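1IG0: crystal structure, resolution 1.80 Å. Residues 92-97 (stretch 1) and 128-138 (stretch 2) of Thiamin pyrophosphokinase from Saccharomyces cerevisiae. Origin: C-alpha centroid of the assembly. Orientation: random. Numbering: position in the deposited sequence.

Stretch 1 (92-97) NYIIGD
Stretch 2 128-138: TKCVNLISLHF

Residues 93-96 form a β-strand and 128-138 a segment of a longer α-helix. Tyr-93, Ile-94 and Ile-95 have phi/psi of -135/156, -137/121 and -138/144. The helix stays near -63/-43 until Phe-138 (-87/-29), and its i to i+4 hydrogen bonds include Leu-133 N to Lys-129 O at 3.1 Å and His-137 N to Leu-133 O at 2.8 Å. The axes approach to 8.1 Å, with N-to-C directions 136° apart, so the helix runs obliquely back along the strand. Register is set by CA-CA distances of 6.7 Å for Ile-95 to Cys-130 and 6.9 Å for Gly-96 to Lys-129.

Strand alternation directs the CA-to-CB bonds of Tyr-93 and Ile-95 toward the helix and that of Ile-94 away. Lys-129, Leu-133 and His-137, spaced four apart, point toward the strand. Together the stretches bury 388 Å²; Tyr-93, Ile-95 and Leu-133 are buried, their apolar surfaces suiting the packed interior.

Leu-133 (chi1 t, chi2 p) contacts both strand side chains: CD2 lies 3.7 Å from Tyr-93 CB and 3.9 Å from Ile-95 CG2, and CD1 sits over one face of the Tyr-93 ring, 4.2 Å from its centroid and 16° off the normal. Ile-95 (t, t) also places CG2 3.6 Å from Cys-130 SG (chi1 m), and its CD1 reaches 3.8 Å from Lys-129 O.

The polar link is a hydrogen bond of 2.6 Å between Tyr-93 OH and His-137 ND1, in which hydroxyl and ring nitrogen satisfy each other. Tyr-93 (chi1 m, chi2 94°) and His-137 (chi1 t, chi2 84°) meet at this bond, each bonding atom near the plane of the other's ring, in an oblique pair with planes at 83° and centroids 5.3 Å apart.

At Gly-96, phi/psi of 153/-172 would jam a CB against the preceding carbonyl O, which calls for glycine. Its CA packs 4.2 Å from CD of Lys-129 (m, t, t, p), whose aliphatic chain packs beside Gly-96 and Ile-95 (Lys-129 CB 4.3 Å from Ile-95 CD1) while NZ hydrogen-bonds elsewhere in the structure.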

# COMPACT_ATOMS: atom_id res chain seq x y z
N ASN B 92 23.65 -6.98 -12.09
CA ASN B 92 25.02 -6.86 -11.63
C ASN B 92 25.20 -7.61 -10.31
O ASN B 92 26.21 -8.28 -10.10
CB ASN B 92 25.42 -5.40 -11.44
CG ASN B 92 25.40 -4.62 -12.74
OD1 ASN B 92 24.39 -4.01 -13.09
ND2 ASN B 92 26.51 -4.65 -13.47
N TYR B 93 24.20 -7.51 -9.43
CA TYR B 93 24.24 -8.19 -8.14
C TYR B 93 22.93 -8.88 -7.79
O TYR B 93 21.86 -8.50 -8.27
CB TYR B 93 24.53 -7.21 -7.00
CG TYR B 93 25.82 -6.45 -7.05
CD1 TYR B 93 25.88 -5.17 -7.60
CD2 TYR B 93 26.98 -6.97 -6.47
CE1 TYR B 93 27.05 -4.42 -7.58
CE2 TYR B 93 28.16 -6.23 -6.44
CZ TYR B 93 28.19 -4.96 -6.99
OH TYR B 93 29.35 -4.22 -6.94
N ILE B 94 23.04 -9.88 -6.93
CA ILE B 94 21.90 -10.62 -6.39
C ILE B 94 22.31 -10.73 -4.92
O ILE B 94 23.37 -11.28 -4.61
CB ILE B 94 21.76 -12.03 -6.98
CG1 ILE B 94 21.36 -11.95 -8.45
CG2 ILE B 94 20.70 -12.80 -6.19
CD1 ILE B 94 21.15 -13.32 -9.10
N ILE B 95 21.49 -10.20 -4.03
CA ILE B 95 21.82 -10.25 -2.61
C ILE B 95 20.62 -10.60 -1.74
O ILE B 95 19.49 -10.20 -2.02
CB ILE B 95 22.44 -8.90 -2.16
CG1 ILE B 95 22.97 -9.02 -0.74
CG2 ILE B 95 21.40 -7.80 -2.28
CD1 ILE B 95 23.81 -7.82 -0.31
N GLY B 96 20.88 -11.35 -0.67
CA GLY B 96 19.84 -11.77 0.25
C GLY B 96 20.26 -13.07 0.90
O GLY B 96 21.40 -13.50 0.71
N ASP B 97 19.37 -13.72 1.65
CA ASP B 97 19.73 -14.98 2.29
C ASP B 97 19.79 -16.10 1.25
O ASP B 97 20.39 -17.15 1.49
CB ASP B 97 18.74 -15.33 3.42
CG ASP B 97 17.35 -15.64 2.92
OD1 ASP B 97 16.38 -15.10 3.49
OD2 ASP B 97 17.22 -16.43 1.97
N THR B 128 17.02 -3.21 2.56
CA THR B 128 18.12 -2.56 3.25
C THR B 128 19.45 -3.17 2.83
O THR B 128 20.45 -2.46 2.69
CB THR B 128 17.98 -2.68 4.78
OG1 THR B 128 16.80 -1.97 5.20
CG2 THR B 128 19.19 -2.08 5.49
N LYS B 129 19.47 -4.48 2.62
CA LYS B 129 20.68 -5.16 2.19
C LYS B 129 21.09 -4.62 0.82
O LYS B 129 22.28 -4.42 0.54
CB LYS B 129 20.44 -6.67 2.09
CG LYS B 129 20.22 -7.38 3.43
CD LYS B 129 20.00 -8.87 3.22
CE LYS B 129 19.92 -9.61 4.55
NZ LYS B 129 18.76 -9.21 5.38
N CYS B 130 20.10 -4.36 -0.03
CA CYS B 130 20.35 -3.85 -1.37
C CYS B 130 20.88 -2.42 -1.39
O CYS B 130 21.88 -2.15 -2.04
CB CYS B 130 19.07 -3.93 -2.21
SG CYS B 130 18.60 -5.61 -2.68
N VAL B 131 20.21 -1.51 -0.69
CA VAL B 131 20.66 -0.12 -0.68
C VAL B 131 22.04 0.03 -0.05
O VAL B 131 22.83 0.88 -0.47
CB VAL B 131 19.65 0.81 0.04
CG1 VAL B 131 18.36 0.89 -0.77
CG2 VAL B 131 19.37 0.30 1.43
N ASN B 132 22.34 -0.78 0.96
CA ASN B 132 23.66 -0.72 1.59
C ASN B 132 24.67 -1.15 0.54
O ASN B 132 25.73 -0.53 0.38
CB ASN B 132 23.74 -1.67 2.79
CG ASN B 132 23.12 -1.10 4.05
OD1 ASN B 132 23.15 -1.72 5.11
ND2 ASN B 132 22.56 0.10 3.94
N LEU B 133 24.34 -2.22 -0.18
CA LEU B 133 25.19 -2.75 -1.24
C LEU B 133 25.39 -1.72 -2.34
O LEU B 133 26.51 -1.49 -2.81
CB LEU B 133 24.56 -4.01 -1.83
CG LEU B 133 25.16 -4.52 -3.15
CD1 LEU B 133 26.60 -4.95 -2.93
CD2 LEU B 133 24.32 -5.68 -3.67
N ILE B 134 24.29 -1.10 -2.76
CA ILE B 134 24.33 -0.09 -3.82
C ILE B 134 25.25 1.07 -3.46
O ILE B 134 26.06 1.51 -4.28
CB ILE B 134 22.92 0.44 -4.12
CG1 ILE B 134 22.08 -0.68 -4.75
CG2 ILE B 134 22.99 1.64 -5.06
CD1 ILE B 134 20.61 -0.36 -4.87
N SER B 135 25.15 1.56 -2.23
CA SER B 135 25.99 2.67 -1.79
C SER B 135 27.46 2.24 -1.78
O SER B 135 28.33 2.99 -2.22
CB SER B 135 25.58 3.14 -0.40
OG SER B 135 26.27 4.34 -0.06
N LEU B 136 27.73 1.04 -1.28
CA LEU B 136 29.10 0.53 -1.24
C LEU B 136 29.66 0.44 -2.66
O LEU B 136 30.80 0.83 -2.91
CB LEU B 136 29.13 -0.85 -0.58
CG LEU B 136 29.02 -0.89 0.95
CD1 LEU B 136 28.86 -2.33 1.42
CD2 LEU B 136 30.27 -0.25 1.56
N HIS B 137 28.85 -0.08 -3.57
CA HIS B 137 29.26 -0.22 -4.96
C HIS B 137 29.75 1.10 -5.55
O HIS B 137 30.81 1.15 -6.19
CB HIS B 137 28.10 -0.73 -5.81
CG HIS B 137 28.39 -0.75 -7.28
ND1 HIS B 137 29.06 -1.79 -7.89
CD2 HIS B 137 28.15 0.16 -8.25
CE1 HIS B 137 29.22 -1.51 -9.18
NE2 HIS B 137 28.68 -0.33 -9.42
N PHE B 138 28.98 2.16 -5.35
CA PHE B 138 29.33 3.47 -5.89
C PHE B 138 30.25 4.33 -5.03
O PHE B 138 31.02 5.13 -5.57
CB PHE B 138 28.06 4.27 -6.18
CG PHE B 138 27.30 3.80 -7.38
CD1 PHE B 138 26.00 3.31 -7.25
CD2 PHE B 138 27.87 3.85 -8.64
CE1 PHE B 138 25.29 2.88 -8.36
CE2 PHE B 138 27.16 3.42 -9.76
CZ PHE B 138 25.87 2.93 -9.62